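Sterol regulatory element-binding protein cleavage-activating protein (Schizosaccharomyces pombe, PDB 4YHC) escorts the membrane-bound precursor sre1 for processing at low sterol and oxygen, its WD40 domain, probably cytoplasmic, being the likely sre1-recognition part. Local coordinates at residues Y42-S47 and I80-Q85; S172-K177 and L192-E197; R369-G374 and T407-V412. The protein carries 9 engineered substitutions. All blocks are in the same frame, centred on the assembly; numbering follows the deposited sequence.

Contact 1: Y42-S47 and I80-Q85; sequences YKTFAS and IALDPQ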
ATOM      1  N   TYR A  42       8.857  -4.547  -0.428  1.00 20.02           N
ATOM      2  CA  TYR A  42       9.016  -4.232   1.006  1.00 19.19           C
ATOM      3  C   TYR A  42      10.457  -4.061   1.450  1.00 25.53           C
ATOM      4  O   TYR A  42      10.765  -4.148   2.607  1.00 23.06           O
ATOM      5  CB  TYR A  42       8.242  -5.215   1.892  1.00 19.97           C
ATOM      6  CG  TYR A  42       6.774  -5.203   1.556  1.00 23.16           C
ATOM      7  CD1 TYR A  42       5.971  -4.161   1.968  1.00 26.70           C
ATOM      8  CD2 TYR A  42       6.192  -6.204   0.753  1.00 30.79           C
ATOM      9  CE1 TYR A  42       4.620  -4.128   1.654  1.00 25.11           C
ATOM     10  CE2 TYR A  42       4.842  -6.159   0.400  1.00 29.53           C
ATOM     11  CZ  TYR A  42       4.073  -5.131   0.854  1.00 29.14           C
ATOM     12  OH  TYR A  42       2.748  -5.054   0.511  1.00 28.62           O
ATOM     13  N   LYS A  43      11.358  -3.745   0.534  1.00 18.44           N
ATOM     14  CA  LYS A  43      12.730  -3.552   0.957  1.00 20.55           C
ATOM     15  C   LYS A  43      13.042  -2.138   1.404  1.00 19.10           C
ATOM     16  O   LYS A  43      13.849  -1.933   2.352  1.00 18.80           O
ATOM     17  CB  LYS A  43      13.669  -3.954  -0.179  1.00 22.59           C
ATOM     18  CG  LYS A  43      15.134  -3.689   0.068  1.00 22.51           C
ATOM     19  CD  LYS A  43      15.906  -4.494  -0.977  1.00 38.53           C
ATOM     20  CE  LYS A  43      16.085  -3.697  -2.219  1.00 50.55           C
ATOM     21  NZ  LYS A  43      17.232  -2.837  -1.961  1.00 55.55           N
ATOM     22  N   THR A  44      12.421  -1.159   0.749  1.00 18.22           N
ATOM     23  CA  THR A  44      12.862   0.219   0.863  1.00 20.52           C
ATOM     24  C   THR A  44      11.696   1.095   1.252  1.00 16.73           C
ATOM     25  O   THR A  44      10.630   1.013   0.655  1.00 18.50           O
ATOM     26  CB  THR A  44      13.477   0.729  -0.455  1.00 23.89           C
ATOM     27  OG1 THR A  44      14.589  -0.077  -0.856  1.00 22.95           O
ATOM     28  CG2 THR A  44      14.039   2.183  -0.314  1.00 17.82           C
ATOM     29  N   PHE A  45      11.936   1.931   2.253  1.00 18.64           N
ATOM     30  CA  PHE A  45      10.944   2.840   2.835  1.00 19.33           C
ATOM     31  C   PHE A  45      11.403   4.259   2.562  1.00 18.81           C
ATOM     32  O   PHE A  45      12.610   4.541   2.646  1.00 22.38           O
ATOM     33  CB  PHE A  45      10.932   2.623   4.359  1.00 20.44           C
ATOM     34  CG  PHE A  45       9.908   3.467   5.105  1.00 19.16           C
ATOM     35  CD1 PHE A  45       8.602   3.050   5.204  1.00 17.53           C
ATOM     36  CD2 PHE A  45      10.280   4.629   5.703  1.00 19.26           C
ATOM     37  CE1 PHE A  45       7.665   3.786   5.933  1.00 26.56           C
ATOM     38  CE2 PHE A  45       9.376   5.389   6.403  1.00 22.82           C
ATOM     39  CZ  PHE A  45       8.071   4.960   6.547  1.00 16.72           C
ATOM     40  N   ALA A  46      10.454   5.149   2.270  1.00 20.77           N
ATOM     41  CA  ALA A  46      10.744   6.581   2.140  1.00 17.72           C
ATOM     42  C   ALA A  46       9.766   7.437   2.931  1.00 18.77           C
ATOM     43  O   ALA A  46       8.553   7.150   2.945  1.00 17.73           O
ATOM     44  CB  ALA A  46      10.658   6.972   0.685  1.00 17.32           C
ATOM     45  N   SER A  47      10.262   8.543   3.502  1.00 17.28           N
ATOM     46  CA  SER A  47       9.436   9.496   4.178  1.00 20.39           C
ATOM     47  C   SER A  47       9.758  10.911   3.638  1.00 24.54           C
ATOM     48  O   SER A  47      10.914  11.224   3.345  1.00 20.88           O
ATOM     49  CB  SER A  47       9.631   9.446   5.699  1.00 20.36           C
ATOM     50  OG  SER A  47      10.982   9.514   6.096  1.00 23.26           O
ATOM     51  N   ILE A  80       6.285  11.294  -5.347  1.00 20.65           N
ATOM     52  CA  ILE A  80       7.396  10.394  -5.165  1.00 23.84           C
ATOM     53  C   ILE A  80       6.975   8.988  -5.479  1.00 19.07           C
ATOM     54  O   ILE A  80       5.826   8.652  -5.287  1.00 16.28           O
ATOM     55  CB  ILE A  80       7.934  10.446  -3.722  1.00 24.63           C
ATOM     56  CG1 ILE A  80       9.108   9.477  -3.593  1.00 32.62           C
ATOM     57  CG2 ILE A  80       6.857  10.069  -2.685  1.00 22.31           C
ATOM     58  CD1 ILE A  80       9.718   9.479  -2.211  1.00 42.82           C
ATOM     59  N   ALA A  81       7.889   8.167  -5.976  1.00 17.09           N
ATOM     60  CA  ALA A  81       7.574   6.771  -6.174  1.00 19.25           C
ATOM     61  C   ALA A  81       8.833   5.960  -6.254  1.00 23.24           C
ATOM     62  O   ALA A  81       9.920   6.495  -6.552  1.00 25.91           O
ATOM     63  CB  ALA A  81       6.706   6.586  -7.372  1.00 19.48           C
ATOM     64  N   LEU A  82       8.730   4.701  -5.842  1.00 17.02           N
ATOM     65  CA  LEU A  82       9.855   3.786  -5.869  1.00 19.09           C
ATOM     66  C   LEU A  82       9.635   2.749  -6.870  1.00 21.29           C
ATOM     67  O   LEU A  82       8.477   2.338  -7.084  1.00 22.92           O
ATOM     68  CB  LEU A  82       9.977   3.067  -4.528  1.00 24.85           C
ATOM     69  CG  LEU A  82      10.457   3.854  -3.315  1.00 37.07           C
ATOM     70  CD1 LEU A  82       9.271   4.335  -2.538  1.00 39.91           C
ATOM     71  CD2 LEU A  82      11.220   2.923  -2.404  1.00 48.19           C
ATOM     72  N   ASP A  83      10.713   2.243  -7.460  1.00 22.65           N
ATOM     73  CA  ASP A  83      10.531   1.110  -8.337  1.00 27.57           C
ATOM     74  C   ASP A  83      10.172  -0.128  -7.454  1.00 19.58           C
ATOM     75  O   ASP A  83      10.411  -0.128  -6.230  1.00 18.07           O
ATOM     76  CB  ASP A  83      11.771   0.871  -9.207  1.00 27.19           C
ATOM     77  CG  ASP A  83      12.848   0.051  -8.517  1.00 28.85           C
ATOM     78  OD1 ASP A  83      13.543   0.574  -7.629  1.00 28.65           O
ATOM     79  OD2 ASP A  83      12.975  -1.126  -8.873  1.00 30.06           O
ATOM     80  N   PRO A  84       9.619  -1.165  -8.073  1.00 21.38           N
ATOM     81  CA  PRO A  84       9.167  -2.288  -7.291  1.00 21.72           C
ATOM     82  C   PRO A  84      10.230  -3.035  -6.540  1.00 20.18           C
ATOM     83  O   PRO A  84       9.912  -3.629  -5.549  1.00 23.44           O
ATOM     84  CB  PRO A  84       8.465  -3.212  -8.331  1.00 36.39           C
ATOM     85  CG  PRO A  84       8.315  -2.423  -9.566  1.00 32.12           C
ATOM     86  CD  PRO A  84       9.335  -1.336  -9.512  1.00 22.60           C
ATOM     87  N   GLN A  85      11.504  -2.889  -6.910  1.00 23.18           N
ATOM     88  CA  GLN A  85      12.607  -3.542  -6.192  1.00 23.69           C
ATOM     89  C   GLN A  85      13.251  -2.670  -5.163  1.00 23.61           C
ATOM     90  O   GLN A  85      14.090  -3.139  -4.373  1.00 23.61           O
ATOM     91  CB  GLN A  85      13.670  -4.073  -7.195  1.00 45.93           C
ATOM     92  CG  GLN A  85      13.221  -5.304  -7.976  1.00 56.43           C
ATOM     93  CD  GLN A  85      12.722  -6.411  -7.051  1.00 75.87           C
ATOM     94  OE1 GLN A  85      13.481  -6.950  -6.231  1.00 87.08           O
ATOM     95  NE2 GLN A  85      11.419  -6.729  -7.143  1.00 77.66           N
TER
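T44 turns OG1 anti to its own carbonyl carbon (chi1 -58°), which leaves CG2 anti to the backbone N and directed at L82, whose CD2 comes to 3.6 Å from T44 CG2. The same CD2 also lies 3.7 Å from T44 O, so one methyl rests against both side chain and backbone of the threonine. Two residues on, A46 CB sits over two methyls of the facing strand, 3.9 Å from I80 CD1 and 4.4 Å from L82 CD1. The hydroxyl of T44 is taken up by the carbonyl of G86, just beyond the second segment, and polar and apolar ends of this side chain thus both serve the interface.

Where the strands give way to turns, the contact becomes more polar. K43 places its CE 3.0 Å from Q85 O, an oxygen that accepts a hydrogen bond from N41 ND2, while its NZ continues to a salt bridge with E103. The turn carrying Q85 is held by D83, whose OD2 accepts from Q85 N at 3.0 Å, approached from well above the carboxylate plane; this is an Asx turn. D83 OD1 binds the backbone N of N87 and of Y88.

Strands 44-47 and 80-82 run antiparallel with axes 8.8 Å apart, too distant for backbone pairing. They belong to two separate four-stranded sheets in the predicted repeats WD 1 and WD 2, and the methyl groups of T44, A46, I80 and L82 form the blade-to-blade packing typical of a WD40 beta-propeller.

Contact 2: S172-K177 and L192-E197; sequences SSPIIK and LTESGE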
ATOM      1  N   SER A 172     -12.116  11.254 -20.390  1.00 38.89           N
ATOM      2  CA  SER A 172     -13.232  12.164 -20.560  1.00 48.34           C
ATOM      3  C   SER A 172     -13.721  12.763 -19.259  1.00 50.62           C
ATOM      4  O   SER A 172     -14.617  13.598 -19.286  1.00 50.63           O
ATOM      5  CB  SER A 172     -14.404  11.389 -21.157  1.00 60.20           C
ATOM      6  OG  SER A 172     -13.953  10.619 -22.261  1.00 69.01           O
ATOM      7  N   SER A 173     -13.176  12.334 -18.125  1.00 48.01           N
ATOM      8  CA  SER A 173     -13.554  12.919 -16.850  1.00 44.85           C
ATOM      9  C   SER A 173     -12.352  13.069 -15.874  1.00 49.54           C
ATOM     10  O   SER A 173     -11.304  12.464 -16.066  1.00 44.85           O
ATOM     11  CB  SER A 173     -14.667  12.044 -16.272  1.00 42.63           C
ATOM     12  OG  SER A 173     -15.059  12.458 -14.973  1.00 44.76           O
ATOM     13  N   PRO A 174     -12.499  13.877 -14.818  1.00 48.71           N
ATOM     14  CA  PRO A 174     -11.408  13.907 -13.849  1.00 46.81           C
ATOM     15  C   PRO A 174     -11.262  12.590 -13.055  1.00 39.13           C
ATOM     16  O   PRO A 174     -12.232  11.904 -12.772  1.00 41.99           O
ATOM     17  CB  PRO A 174     -11.788  15.064 -12.896  1.00 47.28           C
ATOM     18  CG  PRO A 174     -12.936  15.788 -13.553  1.00 40.64           C
ATOM     19  CD  PRO A 174     -13.624  14.723 -14.379  1.00 52.74           C
ATOM     20  N   ILE A 175     -10.019  12.281 -12.709  1.00 38.89           N
ATOM     21  CA  ILE A 175      -9.662  11.027 -12.088  1.00 30.26           C
ATOM     22  C   ILE A 175      -9.701  11.161 -10.593  1.00 31.19           C
ATOM     23  O   ILE A 175      -8.966  11.908 -10.031  1.00 37.90           O
ATOM     24  CB  ILE A 175      -8.288  10.571 -12.608  1.00 33.37           C
ATOM     25  CG1 ILE A 175      -8.483  10.147 -14.044  1.00 31.80           C
ATOM     26  CG2 ILE A 175      -7.697   9.405 -11.792  1.00 25.61           C
ATOM     27  CD1 ILE A 175      -7.227   9.766 -14.787  1.00 32.04           C
ATOM     28  N   ILE A 176     -10.556  10.403  -9.946  1.00 35.25           N
ATOM     29  CA  ILE A 176     -10.602  10.331  -8.469  1.00 34.72           C
ATOM     30  C   ILE A 176      -9.422   9.483  -7.908  1.00 39.45           C
ATOM     31  O   ILE A 176      -8.877   9.782  -6.865  1.00 36.78           O
ATOM     32  CB  ILE A 176     -11.936   9.666  -8.026  1.00 40.28           C
ATOM     33  CG1 ILE A 176     -13.154  10.457  -8.528  1.00 38.69           C
ATOM     34  CG2 ILE A 176     -12.039   9.562  -6.516  1.00 41.94           C
ATOM     35  CD1 ILE A 176     -14.464   9.729  -8.271  1.00 37.14           C
ATOM     36  N   LYS A 177      -9.033   8.423  -8.610  1.00 30.39           N
ATOM     37  CA  LYS A 177      -8.116   7.431  -8.050  1.00 26.87           C
ATOM     38  C   LYS A 177      -7.550   6.602  -9.191  1.00 22.05           C
ATOM     39  O   LYS A 177      -8.306   6.154 -10.051  1.00 20.88           O
ATOM     40  CB  LYS A 177      -8.915   6.537  -7.101  1.00 24.23           C
ATOM     41  CG  LYS A 177      -8.241   5.280  -6.613  1.00 31.80           C
ATOM     42  CD  LYS A 177      -7.111   5.606  -5.676  1.00 30.83           C
ATOM     43  CE  LYS A 177      -6.565   4.357  -5.017  1.00 37.34           C
ATOM     44  NZ  LYS A 177      -7.094   4.248  -3.659  1.00 39.15           N
ATOM     45  N   LEU A 192     -10.485   5.387 -11.721  1.00 23.72           N
ATOM     46  CA  LEU A 192     -11.875   5.621 -11.364  1.00 25.58           C
ATOM     47  C   LEU A 192     -12.081   7.088 -11.615  1.00 29.18           C
ATOM     48  O   LEU A 192     -11.330   7.923 -11.066  1.00 24.10           O
ATOM     49  CB  LEU A 192     -12.129   5.297  -9.887  1.00 26.40           C
ATOM     50  CG  LEU A 192     -13.515   5.732  -9.319  1.00 25.23           C
ATOM     51  CD1 LEU A 192     -14.607   5.030 -10.095  1.00 20.90           C
ATOM     52  CD2 LEU A 192     -13.584   5.350  -7.862  1.00 23.72           C
ATOM     53  N   THR A 193     -13.021   7.421 -12.509  1.00 28.55           N
ATOM     54  CA  THR A 193     -13.299   8.845 -12.819  1.00 29.49           C
ATOM     55  C   THR A 193     -14.582   9.323 -12.150  1.00 31.68           C
ATOM     56  O   THR A 193     -15.383   8.513 -11.703  1.00 29.60           O
ATOM     57  CB  THR A 193     -13.464   9.084 -14.321  1.00 28.19           C
ATOM     58  OG1 THR A 193     -14.442   8.196 -14.797  1.00 29.45           O
ATOM     59  CG2 THR A 193     -12.203   8.767 -15.073  1.00 28.12           C
ATOM     60  N   GLU A 194     -14.724  10.637 -12.052  1.00 41.31           N
ATOM     61  CA  GLU A 194     -15.962  11.281 -11.524  1.00 50.30           C
ATOM     62  C   GLU A 194     -17.268  10.832 -12.177  1.00 47.53           C
ATOM     63  O   GLU A 194     -18.310  10.921 -11.563  1.00 46.56           O
ATOM     64  CB  GLU A 194     -15.870  12.787 -11.587  1.00 57.15           C
ATOM     65  CG  GLU A 194     -14.815  13.371 -10.656  1.00 65.64           C
ATOM     66  CD  GLU A 194     -14.765  14.895 -10.699  1.00 78.75           C
ATOM     67  OE1 GLU A 194     -15.658  15.520 -11.326  1.00 82.02           O
ATOM     68  OE2 GLU A 194     -13.823  15.481 -10.102  1.00 86.55           O
ATOM     69  N   SER A 195     -17.186  10.327 -13.400  1.00 46.88           N
ATOM     70  CA  SER A 195     -18.298   9.693 -14.089  1.00 48.96           C
ATOM     71  C   SER A 195     -18.776   8.422 -13.471  1.00 48.14           C
ATOM     72  O   SER A 195     -19.798   7.904 -13.900  1.00 50.80           O
ATOM     73  CB  SER A 195     -17.858   9.297 -15.500  1.00 56.42           C
ATOM     74  OG  SER A 195     -16.827  10.151 -15.942  1.00 64.47           O
ATOM     75  N   GLY A 196     -18.000   7.843 -12.556  1.00 39.03           N
ATOM     76  CA  GLY A 196     -18.345   6.538 -12.038  1.00 40.01           C
ATOM     77  C   GLY A 196     -17.819   5.373 -12.846  1.00 45.45           C
ATOM     78  O   GLY A 196     -17.967   4.220 -12.431  1.00 47.16           O
ATOM     79  N   GLU A 197     -17.160   5.646 -13.966  1.00 40.43           N
ATOM     80  CA  GLU A 197     -16.559   4.566 -14.771  1.00 41.36           C
ATOM     81  C   GLU A 197     -15.173   4.187 -14.238  1.00 31.83           C
ATOM     82  O   GLU A 197     -14.419   5.018 -13.733  1.00 28.10           O
ATOM     83  CB  GLU A 197     -16.436   5.009 -16.232  1.00 45.56           C
ATOM     84  CG  GLU A 197     -17.748   5.500 -16.862  1.00 61.12           C
ATOM     85  CD  GLU A 197     -17.563   6.288 -18.169  1.00 72.06           C
ATOM     86  OE1 GLU A 197     -17.250   7.519 -18.160  1.00 75.86           O
ATOM     87  OE2 GLU A 197     -17.760   5.673 -19.222  1.00 75.03           O
TER
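The carboxylate of E194 presents one face to the P174 ring: P174 CG sits above it, 3.5 Å from E194 CD, and P174 CB and CD lie over the same face. The two side chains cross at about a right angle, and the E194 chain, extended beyond CG, brings the flat group there. An alanine in place of P174 would remove CG and CD and probably leave the E194 carboxylate freer to turn. This packing lies at the open end of the hairpin of strands 175-182 and 187-193 in predicted repeat WD 4, where a classic beta bulge sets I176 and K177 both against L192.

L192 O accepts from I176 N at 2.8 Å and, weakly, from K177 N at 3.4 Å. L192 N donates to K177 O at 2.9 Å. Just before the bulge, I175 and T193 form an antiparallel non-hydrogen-bonded pair. I176 CD1 packs 4.2 Å from L192 CG, with its CG1 also beside E194 CG, while K177 NZ leaves the contact for a salt bridge with D226.

A type I turn from T193 to G196 follows, closed by G196 N to T193 O; a CB on G196 would jam against the carbonyl of S195. Within the turn, E194 N donates to P174 O at 2.9 Å, and that same P174 O is also met by T193 CA, 3.2 Å away, in a CA-H...O contact.

Contact 3: R369-G374 and T407-V412; sequences RKSSSG and TQVWEV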
ATOM      1  N   ARG A 369      -2.593   8.390  21.787  1.00 18.96           N
ATOM      2  CA  ARG A 369      -2.046   9.103  22.927  1.00 28.80           C
ATOM      3  C   ARG A 369      -3.164   9.150  23.977  1.00 32.39           C
ATOM      4  O   ARG A 369      -4.134   9.771  23.722  1.00 35.42           O
ATOM      5  CB  ARG A 369      -1.530  10.504  22.546  1.00 30.56           C
ATOM      6  CG  ARG A 369      -0.746  11.163  23.706  1.00 31.64           C
ATOM      7  CD  ARG A 369      -0.595  12.657  23.646  1.00 38.79           C
ATOM      8  NE  ARG A 369      -0.447  13.085  22.297  1.00 45.79           N
ATOM      9  CZ  ARG A 369      -1.412  13.609  21.576  1.00 52.29           C
ATOM     10  NH1 ARG A 369      -2.613  13.824  22.107  1.00 51.35           N
ATOM     11  NH2 ARG A 369      -1.170  13.922  20.314  1.00 53.28           N
ATOM     12  N   LYS A 370      -3.035   8.429  25.098  1.00 27.45           N
ATOM     13  CA  LYS A 370      -3.970   8.492  26.234  1.00 33.85           C
ATOM     14  C   LYS A 370      -3.905   9.790  27.021  1.00 37.47           C
ATOM     15  O   LYS A 370      -4.923  10.293  27.416  1.00 41.10           O
ATOM     16  CB  LYS A 370      -3.707   7.389  27.235  1.00 36.03           C
ATOM     17  CG  LYS A 370      -4.125   6.025  26.740  1.00 43.10           C
ATOM     18  CD  LYS A 370      -4.141   5.010  27.876  1.00 51.53           C
ATOM     19  CE  LYS A 370      -2.818   4.323  28.045  1.00 46.98           C
ATOM     20  NZ  LYS A 370      -2.980   3.330  29.111  1.00 46.23           N
ATOM     21  N   SER A 371      -2.711  10.333  27.245  1.00 38.06           N
ATOM     22  CA  SER A 371      -2.561  11.475  28.150  1.00 43.10           C
ATOM     23  C   SER A 371      -1.216  12.164  28.021  1.00 45.42           C
ATOM     24  O   SER A 371      -0.236  11.596  27.528  1.00 37.54           O
ATOM     25  CB  SER A 371      -2.707  11.030  29.602  1.00 48.00           C
ATOM     26  OG  SER A 371      -1.552  10.281  30.003  1.00 49.77           O
ATOM     27  N   SER A 372      -1.163  13.395  28.497  1.00 36.65           N
ATOM     28  CA  SER A 372       0.097  14.085  28.601  1.00 53.68           C
ATOM     29  C   SER A 372       0.117  15.035  29.779  1.00 56.78           C
ATOM     30  O   SER A 372      -0.939  15.462  30.256  1.00 51.20           O
ATOM     31  CB  SER A 372       0.425  14.825  27.321  1.00 61.12           C
ATOM     32  OG  SER A 372      -0.618  15.692  26.959  1.00 64.32           O
ATOM     33  N   SER A 373       1.323  15.332  30.256  1.00 63.17           N
ATOM     34  CA  SER A 373       1.495  16.162  31.458  1.00 63.59           C
ATOM     35  C   SER A 373       2.832  16.849  31.471  1.00 61.14           C
ATOM     36  O   SER A 373       3.869  16.262  31.094  1.00 50.90           O
ATOM     37  CB  SER A 373       1.351  15.328  32.722  1.00 65.88           C
ATOM     38  OG  SER A 373       0.639  16.051  33.693  1.00 72.14           O
ATOM     39  N   GLY A 374       2.797  18.105  31.914  1.00 72.52           N
ATOM     40  CA  GLY A 374       3.978  18.984  31.952  1.00 74.28           C
ATOM     41  C   GLY A 374       4.918  18.529  33.052  1.00 73.77           C
ATOM     42  O   GLY A 374       4.484  17.988  34.082  1.00 72.65           O
ATOM     43  N   THR A 407       5.394  14.723  29.436  1.00 28.43           N
ATOM     44  CA  THR A 407       5.347  13.306  29.579  1.00 33.38           C
ATOM     45  C   THR A 407       4.002  12.848  28.978  1.00 34.58           C
ATOM     46  O   THR A 407       2.975  13.459  29.238  1.00 29.31           O
ATOM     47  CB  THR A 407       5.465  12.930  31.079  1.00 32.17           C
ATOM     48  OG1 THR A 407       6.808  13.198  31.514  1.00 39.04           O
ATOM     49  CG2 THR A 407       5.143  11.521  31.303  1.00 33.74           C
ATOM     50  N   GLN A 408       4.045  11.815  28.135  1.00 27.46           N
ATOM     51  CA  GLN A 408       2.873  11.312  27.447  1.00 29.06           C
ATOM     52  C   GLN A 408       2.737   9.836  27.667  1.00 32.05           C
ATOM     53  O   GLN A 408       3.737   9.106  27.706  1.00 30.85           O
ATOM     54  CB  GLN A 408       2.998  11.567  25.935  1.00 28.19           C
ATOM     55  CG  GLN A 408       3.036  13.017  25.508  1.00 33.53           C
ATOM     56  CD  GLN A 408       3.549  13.223  24.078  1.00 35.59           C
ATOM     57  OE1 GLN A 408       3.978  12.287  23.393  1.00 30.94           O
ATOM     58  NE2 GLN A 408       3.568  14.467  23.653  1.00 28.65           N
ATOM     59  N   VAL A 409       1.518   9.359  27.803  1.00 21.54           N
ATOM     60  CA  VAL A 409       1.283   7.966  27.881  1.00 21.10           C
ATOM     61  C   VAL A 409       0.605   7.603  26.570  1.00 30.15           C
ATOM     62  O   VAL A 409      -0.414   8.245  26.217  1.00 25.15           O
ATOM     63  CB  VAL A 409       0.343   7.573  29.013  1.00 24.12           C
ATOM     64  CG1 VAL A 409       0.179   6.088  29.017  1.00 30.40           C
ATOM     65  CG2 VAL A 409       0.926   7.994  30.383  1.00 25.98           C
ATOM     66  N   TRP A 410       1.149   6.599  25.884  1.00 22.90           N
ATOM     67  CA  TRP A 410       0.540   6.049  24.621  1.00 21.86           C
ATOM     68  C   TRP A 410       0.084   4.637  24.830  1.00 25.54           C
ATOM     69  O   TRP A 410       0.606   3.900  25.738  1.00 27.17           O
ATOM     70  CB  TRP A 410       1.558   6.111  23.505  1.00 20.30           C
ATOM     71  CG  TRP A 410       1.966   7.473  23.118  1.00 19.58           C
ATOM     72  CD1 TRP A 410       2.812   8.292  23.782  1.00 24.90           C
ATOM     73  CD2 TRP A 410       1.561   8.184  21.930  1.00 19.37           C
ATOM     74  NE1 TRP A 410       2.921   9.514  23.106  1.00 30.36           N
ATOM     75  CE2 TRP A 410       2.221   9.430  21.932  1.00 23.75           C
ATOM     76  CE3 TRP A 410       0.745   7.858  20.840  1.00 30.92           C
ATOM     77  CZ2 TRP A 410       2.027  10.381  20.946  1.00 27.78           C
ATOM     78  CZ3 TRP A 410       0.586   8.804  19.797  1.00 28.07           C
ATOM     79  CH2 TRP A 410       1.211  10.058  19.881  1.00 28.26           C
ATOM     80  N   GLU A 411      -0.934   4.223  24.088  1.00 18.65           N
ATOM     81  CA  GLU A 411      -1.309   2.849  24.048  1.00 22.73           C
ATOM     82  C   GLU A 411      -0.923   2.368  22.619  1.00 17.88           C
ATOM     83  O   GLU A 411      -1.252   3.023  21.621  1.00 23.52           O
ATOM     84  CB  GLU A 411      -2.780   2.625  24.341  1.00 27.98           C
ATOM     85  CG  GLU A 411      -3.171   1.153  24.203  1.00 34.02           C
ATOM     86  CD  GLU A 411      -4.648   0.904  23.974  1.00 51.02           C
ATOM     87  OE1 GLU A 411      -5.394   1.836  23.576  1.00 58.35           O
ATOM     88  OE2 GLU A 411      -5.066  -0.271  24.147  1.00 59.58           O
ATOM     89  N   VAL A 412      -0.099   1.333  22.573  1.00 22.17           N
ATOM     90  CA  VAL A 412       0.260   0.597  21.339  1.00 19.20           C
ATOM     91  C   VAL A 412      -0.458  -0.704  21.333  1.00 21.17           C
ATOM     92  O   VAL A 412      -0.387  -1.483  22.308  1.00 21.46           O
ATOM     93  CB  VAL A 412       1.740   0.315  21.288  1.00 22.69           C
ATOM     94  CG1 VAL A 412       2.159  -0.077  19.882  1.00 19.56           C
ATOM     95  CG2 VAL A 412       2.469   1.540  21.732  1.00 22.82           C
TER
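R369 and W410 meet in a CH-pi contact. R369 CB stands over the indole, 3.6 Å from the centroid of the six-membered ring and only 2° off its normal. With R369 CG anti to the backbone N (chi1 -171°), CG lies near W410 CE2; farther along the chain NE comes near CZ2. The guanidinium is turned steeply, 75° from the ring plane, and its NH2 makes a salt bridge with D437.

Among the polar side-chain bonds, W410 NE1 donates to Q408 OE1 at 3.0 Å, with the oxygen at the indole edge, in the ring plane. S432 OG also binds this oxygen, and Q408 NE2 reaches I434 O, so the amide is held through both its polar atoms and probably helps to set the rotation of the indole.

Other van der Waals contacts are thinner. On the V409 side, K370 CE touches V409 CG1 at 3.6 Å, and S371 OG lies against V409 CG2; on the W410 side, S372 CB meets Q408 CG at 3.7 Å.

The backbone ladder is antiparallel. S373 and T407 exchange a pair of bonds, N to O in each direction, both 2.7 Å. V409 N binds S371 O at 2.9 Å, while V409 O takes S371 N at 3.3 Å and, weakly, K370 N. K370 and S371 thus both face V409, a classic beta bulge.

The contact is strand pairing within one sheet of the WD40 domain, with 407-412 in the predicted repeat WD 5. W410 packs on M367, I434 and P438. Strand 406-416 is flanked by 363-374 and 421-432 in an antiparallel sheet with 354-357 and 6-8 at its margins.

Along the chain the three contacts follow in series, contact 1 first and contact 3 last, and none touches another. Their centres lie about 27 Å apart for contacts 1 and 2, 32 Å for contacts 1 and 3, and 42 Å for contacts 2 and 3. No sheet is shared. Contact 1 joins two neighbouring sheets, whereas contacts 2 and 3 each pair strands within a single one, and the sheet of contact 3 also takes in the N-terminal strand 6-8. Contact 1 lies nearest the centre of the chain and contact 3 farthest out. Packing between sheets and pairing within them both contribute to holding together the WD40 domain, which probably recognises sre1.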